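Local atomic coordinates of phosphoserine aminotransferase (Bacillus alcalophilus, PDB entry 1W23), a protein that catalyses the reversible pyridoxal-phosphate-dependent transamination that interconverts 3-phosphohydroxypyruvate and phosphoserine in serine biosynthesis, and acts likewise on phosphohydroxythreonine. Residues S77-F80 and T81-P84; N86-T89 and K90-G94; T99-W102 and S103-L107; A120-A124 and N125-S129; A289-G292 and S293-L296. All coordinates share one frame; numbering follows the deposited sequence. Where two conformers were deposited one is given.

Contact 1 of 5, residues S77-F80 and T81-P84; sequences SLQF and TMLP. With PLP (pyridoxal-5'-phosphate), chain J.
Gln79 and Met82 lie next to each other on helix 75-87, whose first turn cradles the cofactor phosphate of this class-V aminotransferase. Backbone hydrogen bonds run the helical way: Met82 N gives to Leu78 O (2.9 Å) and Leu83 N to Gln79 O (3.0 Å). Pro84 has no N-H to offer Phe80 O; its CD sits 3.1 Å from that oxygen instead, and the helix kinks there. Among the side chains, Gln79 bends about its CB-CG bond (chi2 -56°) and brings NE2 to 3.6 Å from Met82 SD, a weak hydrogen bond between two chains pointing the same way; OE1 of the same amide is bonded to Tyr226. The methyls Leu78 CD1 and Thr81 CG2 meet at 3.9 Å on a flank that faces Met223 and Pro221 of the second subunit. Toward the cofactor, two donors of Ser77 grip one phosphate oxygen, while Phe80 packs its ring against Trp102 and Ala106 of helix 101-111 and reaches the pyridine, Ser77 CA lying above one face toward the rim. Phe80 CZ ends 3.7 Å from PLP C6, and Ser77 OG reaches PLP O2P at 2.6 Å beside the bond from Ser77 N at 2.8 Å.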
# COMPACT_ATOMS: atom_id res chain seq x y z
N SER A 77 10.74 -2.35 2.99
CA SER A 77 10.95 -2.99 4.28
C SER A 77 10.31 -4.37 4.34
O SER A 77 10.87 -5.28 4.97
CB SER A 77 10.42 -2.13 5.42
OG SER A 77 11.12 -0.90 5.49
N LEU A 78 9.13 -4.58 3.69
CA LEU A 78 8.58 -5.91 3.70
C LEU A 78 9.40 -6.85 2.89
O LEU A 78 9.50 -8.07 3.20
CB LEU A 78 7.10 -5.92 3.24
CG LEU A 78 6.38 -7.24 3.46
CD1 LEU A 78 6.26 -7.64 4.93
CD2 LEU A 78 5.00 -7.18 2.82
N GLN A 79 10.06 -6.38 1.80
CA GLN A 79 10.95 -7.23 1.03
C GLN A 79 12.15 -7.69 1.86
O GLN A 79 12.65 -8.79 1.58
CB GLN A 79 11.43 -6.48 -0.23
CG GLN A 79 10.29 -6.14 -1.19
CD GLN A 79 9.54 -7.42 -1.55
OE1 GLN A 79 10.18 -8.34 -2.12
NE2 GLN A 79 8.27 -7.48 -1.25
N PHE A 80 12.58 -6.93 2.83
CA PHE A 80 13.67 -7.39 3.69
C PHE A 80 13.38 -8.73 4.33
O PHE A 80 14.29 -9.53 4.54
CB PHE A 80 13.98 -6.39 4.80
CG PHE A 80 14.48 -5.00 4.36
CD1 PHE A 80 14.41 -3.97 5.26
CD2 PHE A 80 15.03 -4.78 3.11
CE1 PHE A 80 14.90 -2.70 4.94
CE2 PHE A 80 15.51 -3.53 2.78
CZ PHE A 80 15.48 -2.52 3.69
N THR A 81 12.13 -8.99 4.70
CA THR A 81 11.74 -10.30 5.25
C THR A 81 11.21 -11.25 4.18
O THR A 81 11.50 -12.47 4.22
CB THR A 81 10.77 -10.14 6.43
OG1 THR A 81 10.66 -11.43 7.09
CG2 THR A 81 9.38 -9.68 6.08
N MET A 82 10.47 -10.79 3.15
CA MET A 82 9.93 -11.69 2.16
C MET A 82 11.02 -12.40 1.40
O MET A 82 10.90 -13.58 1.09
CB MET A 82 8.95 -10.89 1.29
CG MET A 82 8.06 -11.73 0.43
SD MET A 82 6.85 -10.71 -0.41
CE MET A 82 6.11 -11.81 -1.58
N LEU A 83 12.12 -11.72 1.11
CA LEU A 83 13.23 -12.36 0.36
C LEU A 83 13.78 -13.56 1.09
O LEU A 83 13.74 -14.69 0.57
CB LEU A 83 14.29 -11.30 0.02
CG LEU A 83 15.72 -11.89 -0.31
CD1 LEU A 83 15.68 -12.59 -1.62
CD2 LEU A 83 16.81 -10.84 -0.22
N PRO A 84 14.27 -13.44 2.35
CA PRO A 84 14.76 -14.66 3.03
C PRO A 84 13.66 -15.66 3.31
O PRO A 84 13.90 -16.86 3.30
CB PRO A 84 15.42 -14.10 4.29
CG PRO A 84 14.80 -12.73 4.50
CD PRO A 84 14.61 -12.23 3.11
N1 PLP J . 15.86 0.75 1.20
C2 PLP J . 16.34 1.97 0.77
C2A PLP J . 17.62 1.95 0.01
C3 PLP J . 15.63 3.13 1.04
O3 PLP J . 16.08 4.29 0.60
C4 PLP J . 14.41 3.06 1.79
C4A PLP J . 13.62 4.31 2.01
C5 PLP J . 13.94 1.80 2.20
C6 PLP J . 14.70 0.68 1.91
C5A PLP J . 12.70 1.62 3.01
O4P PLP J . 11.53 1.70 2.11
P PLP J . 10.03 1.62 2.75
O1P PLP J . 9.89 2.80 3.66
O2P PLP J . 9.94 0.29 3.49
O3P PLP J . 9.18 1.64 1.49

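Contact 2 of 5, residues N86-T89 and K90-G94; sequences NLLT and KGTIG
Thr92 turns its side chain back onto Thr89, and the two threonines cross at a slant across the two ends of a type II beta turn, Thr89 to Thr92. With chi1 at 69°, Thr92 OG1 stands between its own N and carbonyl carbon and faces Thr89 O, to which it donates at 2.8 Å. Thr92 N gives the turn's own bond to that oxygen at 3.0 Å, and both donors arrive from the same face of the carbonyl plane. Thr92 CG2, beside its own N, meets Thr89 OG1 at 3.3 Å. A valine here would probably leave Thr89 O with the backbone N-H as its one donor from this turn and weaken the hold on its closure. Gly91, at the third position, has a positive phi (91°), where a side chain would press on the carbonyl oxygen of Lys90. Leu88, the centre of an inverse gamma turn, stretches its CD1 across the start of the next strand, 3.4 Å from Gly94 N and equally far from Thr92 O. The whole reverses the chain from helix 75-87 into strand 93-98, where Ile93 bonds to Asn141 and to Ala143 of strand 142-148 and Gly94 to Glu115 and His117 of strand 115-121; at the helix end, Asn86 is bonded to Met82, Leu224 and Tyr226.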
# COMPACT_ATOMS: atom_id res chain seq x y z
N ASN A 86 11.45 -16.65 1.35
CA ASN A 86 11.33 -17.43 0.15
C ASN A 86 12.59 -18.13 -0.26
O ASN A 86 12.49 -19.23 -0.80
CB ASN A 86 10.79 -16.57 -1.01
CG ASN A 86 9.31 -16.27 -0.91
OD1 ASN A 86 8.50 -16.89 -1.61
ND2 ASN A 86 8.93 -15.34 -0.02
N LEU A 87 13.76 -17.56 -0.05
CA LEU A 87 15.00 -18.13 -0.58
C LEU A 87 15.98 -18.63 0.48
O LEU A 87 16.88 -19.42 0.15
CB LEU A 87 15.73 -17.07 -1.46
CG LEU A 87 15.20 -16.78 -2.85
CD1 LEU A 87 16.17 -15.81 -3.52
CD2 LEU A 87 14.96 -18.07 -3.66
N LEU A 88 15.87 -18.21 1.72
CA LEU A 88 16.85 -18.64 2.74
C LEU A 88 16.40 -19.94 3.34
O LEU A 88 15.71 -19.98 4.37
CB LEU A 88 17.03 -17.49 3.75
CG LEU A 88 18.09 -17.73 4.82
CD1 LEU A 88 19.40 -18.19 4.24
CD2 LEU A 88 18.32 -16.50 5.69
N THR A 89 16.77 -21.03 2.72
CA THR A 89 16.33 -22.37 3.12
C THR A 89 17.34 -22.99 4.06
O THR A 89 18.50 -22.54 4.21
CB THR A 89 16.21 -23.29 1.90
OG1 THR A 89 17.48 -23.37 1.26
CG2 THR A 89 15.24 -22.76 0.88
N LYS A 90 16.95 -24.04 4.76
CA LYS A 90 17.83 -24.71 5.68
C LYS A 90 19.12 -25.14 5.00
O LYS A 90 19.14 -25.73 3.90
CB LYS A 90 17.14 -25.97 6.20
CG LYS A 90 17.88 -26.69 7.28
CD LYS A 90 16.99 -27.82 7.85
CE LYS A 90 17.84 -28.68 8.75
NZ LYS A 90 17.04 -29.75 9.40
N GLY A 91 20.22 -24.84 5.69
CA GLY A 91 21.50 -25.23 5.10
C GLY A 91 22.13 -24.18 4.22
O GLY A 91 23.27 -24.39 3.81
N THR A 92 21.46 -23.05 3.94
CA THR A 92 21.98 -22.00 3.08
C THR A 92 22.19 -20.73 3.89
O THR A 92 21.73 -20.61 5.02
CB THR A 92 21.09 -21.74 1.83
OG1 THR A 92 19.86 -21.15 2.24
CG2 THR A 92 20.78 -23.02 1.06
N ILE A 93 22.86 -19.76 3.25
CA ILE A 93 23.27 -18.52 3.94
C ILE A 93 22.76 -17.31 3.18
O ILE A 93 22.92 -17.22 1.97
CB ILE A 93 24.81 -18.47 4.02
CG1 ILE A 93 25.36 -19.65 4.86
CG2 ILE A 93 25.31 -17.14 4.53
CD1 ILE A 93 26.90 -19.77 4.82
N GLY A 94 22.19 -16.36 3.92
CA GLY A 94 21.86 -15.05 3.31
C GLY A 94 23.07 -14.15 3.46
O GLY A 94 23.44 -13.74 4.57

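Contact 3 of 5, residues T99-W102 and S103-L107; sequences TGSW and SEKAL. With PLP (pyridoxal-5'-phosphate), chain J.
Trp102 and Lys105 lie alongside one another on the first turns of helix 101-111, the indole spread over the cofactor. The pyridine ring of PLP stacks on one face of the indole, with PLP C4 3.5 Å above its plane and over its centre, and Trp102 CG 3.5 Å from PLP C2. The overlap is broad, running from the five-membered ring at PLP C2 and C3 to CH2 near PLP C5A. In aliphatic packing, Lys105 bends at its outer bonds (chi3 111°) and lays CD and CE against the benzo part of the indole, Trp102 CZ3 to Lys105 CE being 3.3 Å; Phe80 and Tyr236 of the second subunit also pack on this lysine. Among the hydrogen bonds, Lys105 N gives to Ser101 O (2.9 Å), Glu104 N to Gly100 O and Ala106 N to Trp102 O (both 3.2 Å), so that the helix starts straight after its N-cap, Gly100. Ser103 folds OG back beside its own N (chi1 -54°) and takes a nearly straight bond from Thr99 N, 3.1 Å and 171°; Thr148 is a further partner of that hydroxyl. Glu104, extended beyond CG, forms through OE1 a salt bridge with Lys123 and a hydrogen bond with Tyr127. An aromatic side chain stacked on the pyridine ring is a recurrent feature of fold-type I PLP enzymes, and here it is carried by the opening turn of the helix in a beta-alpha-beta unit between strands 93-98 and 115-121.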
# COMPACT_ATOMS: atom_id res chain seq x y z
N THR A 99 26.72 -1.53 2.96
CA THR A 99 27.18 -0.24 2.49
C THR A 99 26.39 0.91 3.09
O THR A 99 26.58 2.07 2.71
CB THR A 99 27.21 -0.15 0.96
OG1 THR A 99 25.98 -0.69 0.40
CG2 THR A 99 28.35 -0.98 0.37
N GLY A 100 25.50 0.66 4.05
CA GLY A 100 24.81 1.70 4.79
C GLY A 100 23.81 1.11 5.73
O GLY A 100 23.78 -0.10 6.00
N SER A 101 22.97 1.97 6.28
CA SER A 101 21.96 1.60 7.25
C SER A 101 20.89 0.72 6.62
O SER A 101 20.41 -0.25 7.24
CB SER A 101 21.31 2.93 7.85
OG SER A 101 20.12 2.58 8.55
N TRP A 102 20.46 1.03 5.39
CA TRP A 102 19.47 0.18 4.73
C TRP A 102 20.02 -1.22 4.51
O TRP A 102 19.24 -2.20 4.61
CB TRP A 102 18.96 0.82 3.42
CG TRP A 102 18.13 2.06 3.75
CD1 TRP A 102 18.40 3.35 3.42
CD2 TRP A 102 16.92 2.09 4.51
NE1 TRP A 102 17.43 4.17 3.90
CE2 TRP A 102 16.50 3.43 4.58
CE3 TRP A 102 16.11 1.11 5.12
CZ2 TRP A 102 15.34 3.80 5.25
CZ3 TRP A 102 14.96 1.48 5.78
CH2 TRP A 102 14.60 2.83 5.83
N SER A 103 21.31 -1.38 4.24
CA SER A 103 21.87 -2.73 4.15
C SER A 103 21.73 -3.48 5.49
O SER A 103 21.41 -4.66 5.54
CB SER A 103 23.36 -2.69 3.81
OG SER A 103 23.67 -1.94 2.64
N GLU A 104 22.04 -2.75 6.59
CA GLU A 104 21.94 -3.32 7.93
C GLU A 104 20.50 -3.78 8.23
O GLU A 104 20.30 -4.86 8.80
CB GLU A 104 22.38 -2.34 8.99
CG GLU A 104 23.83 -1.99 8.92
CD GLU A 104 24.30 -0.95 9.92
OE1 GLU A 104 25.51 -0.70 10.03
OE2 GLU A 104 23.45 -0.37 10.65
N LYS A 105 19.51 -2.99 7.84
CA LYS A 105 18.12 -3.35 8.13
C LYS A 105 17.74 -4.59 7.36
O LYS A 105 16.96 -5.45 7.85
CB LYS A 105 17.22 -2.15 7.84
CG LYS A 105 17.13 -1.12 8.97
CD LYS A 105 16.64 0.24 8.47
CE LYS A 105 15.27 0.62 8.96
NZ LYS A 105 15.27 0.98 10.40
N ALA A 106 18.23 -4.77 6.13
CA ALA A 106 17.96 -5.97 5.35
C ALA A 106 18.58 -7.20 6.03
O ALA A 106 17.95 -8.25 6.19
CB ALA A 106 18.42 -5.81 3.90
N LEU A 107 19.84 -7.07 6.43
CA LEU A 107 20.55 -8.17 7.12
C LEU A 107 19.78 -8.59 8.34
O LEU A 107 19.65 -9.80 8.61
CB LEU A 107 21.97 -7.72 7.44
CG LEU A 107 22.76 -8.65 8.34
CD1 LEU A 107 22.99 -10.01 7.72
CD2 LEU A 107 24.10 -8.03 8.71
N1 PLP J . 15.86 0.75 1.20
C2 PLP J . 16.34 1.97 0.77
C2A PLP J . 17.62 1.95 0.01
C3 PLP J . 15.63 3.13 1.04
O3 PLP J . 16.08 4.29 0.60
C4 PLP J . 14.41 3.06 1.79
C4A PLP J . 13.62 4.31 2.01
C5 PLP J . 13.94 1.80 2.20
C6 PLP J . 14.70 0.68 1.91
C5A PLP J . 12.70 1.62 3.01
O4P PLP J . 11.53 1.70 2.11
P PLP J . 10.03 1.62 2.75
O1P PLP J . 9.89 2.80 3.66
O2P PLP J . 9.94 0.29 3.49
O3P PLP J . 9.18 1.64 1.49

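Contact 4 of 5, residues A120-A124 and N125-S129; sequences ASTKA and NSYQS
Tyr127 lays its ring across Lys123, whose CA stands over one face, displaced toward the rim. The CH-pi contact measures 3.6 Å from Lys123 CA to the ring centroid, 20° off the normal. At the ring edge, close to its plane, Thr122 OG1 lies 3.5 Å from Tyr127 CD2. The ring of Tyr154 also meets it, the planes about 60° apart. The lysine chain, with CG anti to the backbone N (chi1 -175°), continues past the phenol: Lys123 CB is 3.4 Å from Tyr127 OH, and both polar ends go on to Glu104, the amine in a salt bridge and the hydroxyl in a hydrogen bond. A leucine in place of Tyr127 is likely to lose the flat cover over Lys123 and the hydroxyl partner of the Glu104 carboxylate. Thr122 gathers the returning chain. Its O accepts from Tyr127 N (2.9 Å) and from Asn125 N (3.2 Å), which come from opposite faces of the carbonyl plane, while its OG1 donates to Ser129 O at 2.8 Å. Ser126 N bonds to Lys123 O, and a water links Ala124 O with Ser126 OG. Positive phi at both Ser126 and Tyr127 turns the chain back toward Thr122. Just before, Ser121 OG takes the N-H of Lys123 at 3.1 Å. This bond closes an ST turn, which, with the tight reversal behind it, ends the edge strand 115-121 and leads the chain into the surface loop toward strand 142-148.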
# COMPACT_ATOMS: atom_id res chain seq x y z
N ALA A 120 31.16 -8.34 2.71
CA ALA A 120 32.06 -7.18 2.69
C ALA A 120 31.28 -6.05 3.38
O ALA A 120 30.03 -6.07 3.44
CB ALA A 120 32.49 -6.81 1.32
N SER A 121 32.02 -5.05 3.89
CA SER A 121 31.43 -4.00 4.66
C SER A 121 32.34 -2.80 4.75
O SER A 121 33.55 -2.97 4.89
CB SER A 121 31.17 -4.48 6.10
OG SER A 121 30.62 -3.44 6.87
N THR A 122 31.76 -1.62 4.69
CA THR A 122 32.49 -0.39 5.00
C THR A 122 31.99 0.32 6.26
O THR A 122 32.23 1.50 6.49
CB THR A 122 32.54 0.56 3.77
OG1 THR A 122 31.21 0.79 3.31
CG2 THR A 122 33.36 -0.05 2.62
N LYS A 123 31.33 -0.48 7.14
CA LYS A 123 30.80 0.03 8.36
C LYS A 123 31.84 0.70 9.27
O LYS A 123 31.58 1.74 9.90
CB LYS A 123 30.10 -1.11 9.12
CG LYS A 123 29.37 -0.72 10.40
CD LYS A 123 28.74 -1.94 11.07
CE LYS A 123 28.16 -1.55 12.41
NZ LYS A 123 27.06 -0.54 12.29
N ALA A 124 33.00 0.08 9.37
CA ALA A 124 34.01 0.54 10.29
C ALA A 124 34.47 1.95 9.94
O ALA A 124 34.89 2.67 10.84
CB ALA A 124 35.20 -0.41 10.35
N ASN A 125 34.37 2.32 8.68
CA ASN A 125 34.74 3.64 8.22
C ASN A 125 33.53 4.51 7.93
O ASN A 125 33.61 5.48 7.18
CB ASN A 125 35.55 3.45 6.93
CG ASN A 125 36.53 4.56 6.75
OD1 ASN A 125 36.62 5.01 5.59
ND2 ASN A 125 37.18 4.87 7.84
N SER A 126 32.42 4.22 8.59
CA SER A 126 31.22 5.01 8.49
C SER A 126 30.69 5.07 7.08
O SER A 126 30.12 6.10 6.67
CB SER A 126 31.37 6.45 9.08
OG SER A 126 31.77 6.30 10.47
N TYR A 127 30.84 4.00 6.33
CA TYR A 127 30.13 3.88 5.05
C TYR A 127 30.43 5.04 4.10
O TYR A 127 29.53 5.64 3.51
CB TYR A 127 28.64 3.70 5.30
CG TYR A 127 28.23 2.43 6.02
CD1 TYR A 127 27.44 2.46 7.17
CD2 TYR A 127 28.58 1.17 5.52
CE1 TYR A 127 27.03 1.31 7.83
CE2 TYR A 127 28.14 0.00 6.15
CZ TYR A 127 27.37 0.07 7.31
OH TYR A 127 26.98 -1.11 7.87
N GLN A 128 31.72 5.33 3.94
CA GLN A 128 32.14 6.39 3.00
C GLN A 128 32.31 5.87 1.60
O GLN A 128 32.52 6.67 0.67
CB GLN A 128 33.45 7.02 3.45
CG GLN A 128 33.34 7.76 4.76
CD GLN A 128 34.68 8.28 5.26
OE1 GLN A 128 35.32 9.08 4.59
NE2 GLN A 128 35.07 7.91 6.45
N SER A 129 32.29 4.57 1.35
CA SER A 129 32.59 3.99 0.04
C SER A 129 31.90 2.64 -0.14
O SER A 129 31.44 1.99 0.78
CB SER A 129 34.10 3.80 -0.11
OG SER A 129 34.62 2.80 0.73
O HOH W 1 34.32 5.51 11.13

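Contact 5 of 5, residues A289-G292 and S293-L296; sequences AEKG and SRSL
Ser293 N donates to Glu290 O at 3.0 Å in a short 3-10 turn through Lys291 and Gly292, followed by a weak bond from Arg294 N to Lys291 O (3.3 Å). Over this turn the side chains of Lys291 and Arg294 run next to each other in the same direction, both extended. Lys291 CG rests on the centre of one face of the guanidinium, 3.7 Å from Arg294 CZ. At the edge of that group, in its plane, a water accepts from Arg294 NE at 2.8 Å and donates to Ala289 O, holding the flat group to the start of the loop, while NH2 forms a salt bridge with Asp279 on helix 259-279. Ser293 OG lies beside its own N (chi1 -67°) and meets two more waters, one of them leading to Glu290 OE1 and the other to Gly292 O; Ile130 N is its protein partner. Two cations side by side need not repel strongly here: Lys291 NZ stays 5.0 Å from Arg294 NH1, the lysine offers its methylene groups to the guanidinium, and the Asp279 carboxylate probably offsets much of the positive charge.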
# COMPACT_ATOMS: atom_id res chain seq x y z
N ALA A 289 30.80 11.14 1.30
CA ALA A 289 31.27 10.05 0.43
C ALA A 289 32.66 10.29 -0.14
O ALA A 289 33.02 11.39 -0.50
CB ALA A 289 30.34 9.88 -0.73
N GLU A 290 33.45 9.21 -0.25
CA GLU A 290 34.63 9.23 -1.06
C GLU A 290 34.23 9.55 -2.50
O GLU A 290 33.16 9.12 -2.98
CB GLU A 290 35.33 7.89 -1.03
CG GLU A 290 36.01 7.56 0.28
CD GLU A 290 36.84 6.31 0.20
OE1 GLU A 290 36.89 5.64 -0.88
OE2 GLU A 290 37.47 5.94 1.24
N LYS A 291 35.08 10.30 -3.22
CA LYS A 291 34.67 10.75 -4.55
C LYS A 291 34.29 9.60 -5.48
O LYS A 291 33.30 9.73 -6.25
CB LYS A 291 35.80 11.59 -5.18
CG LYS A 291 35.78 13.05 -4.62
CD LYS A 291 36.84 13.86 -5.34
CE LYS A 291 36.89 15.25 -4.65
NZ LYS A 291 37.84 16.14 -5.38
N GLY A 292 34.99 8.46 -5.41
CA GLY A 292 34.73 7.36 -6.31
C GLY A 292 33.43 6.64 -6.06
O GLY A 292 33.02 5.78 -6.88
N SER A 293 32.77 6.92 -4.93
CA SER A 293 31.51 6.29 -4.53
C SER A 293 30.37 7.26 -4.45
O SER A 293 29.31 6.91 -3.96
CB SER A 293 31.70 5.60 -3.17
OG SER A 293 32.62 4.49 -3.29
N ARG A 294 30.54 8.51 -4.87
CA ARG A 294 29.51 9.55 -4.74
C ARG A 294 28.22 9.17 -5.43
O ARG A 294 28.22 8.85 -6.61
CB ARG A 294 30.00 10.85 -5.35
CG ARG A 294 30.86 11.66 -4.39
CD ARG A 294 31.54 12.84 -5.07
NE ARG A 294 32.06 13.76 -4.03
CZ ARG A 294 32.62 14.95 -4.30
NH1 ARG A 294 32.88 15.32 -5.56
NH2 ARG A 294 32.96 15.72 -3.26
N SER A 295 27.11 9.25 -4.70
CA SER A 295 25.80 9.00 -5.25
C SER A 295 25.35 10.15 -6.15
O SER A 295 25.56 11.33 -5.88
CB SER A 295 24.81 8.86 -4.09
OG SER A 295 23.45 8.77 -4.56
N LEU A 296 24.67 9.79 -7.24
CA LEU A 296 23.96 10.72 -8.11
C LEU A 296 22.58 11.07 -7.61
O LEU A 296 21.94 11.95 -8.19
CB LEU A 296 23.91 10.15 -9.54
CG LEU A 296 25.27 9.98 -10.20
CD1 LEU A 296 25.11 9.22 -11.51
CD2 LEU A 296 25.96 11.31 -10.42
O HOH W 2 31.53 13.60 -1.27
O HOH W 3 35.23 5.19 -3.47
O HOH W 4 32.81 2.80 -6.01

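How the contacts relate
Contact 1 is wholly buried, contacts 2 and 3 are partly so, and contacts 4 and 5 lie at the surface. Contacts 1 and 3 share the cofactor, the first chiefly by its phosphate, with Phe80 at the ring, the other by stacking on the ring; their helices meet where Phe80 packs on Ala106. Contact 2 carries the chain from helix 75-87 into strand 93-98, away from the site, with turn bonds in place of ligand bonds. Glu104 joins contact 3 to contact 4 through a salt bridge, and a backbone bond from Glu290 N to Gln128 O (2.9 Å) joins contacts 4 and 5. Ring stacking and phosphate binding inside give way to turns, waters and paired charges outside.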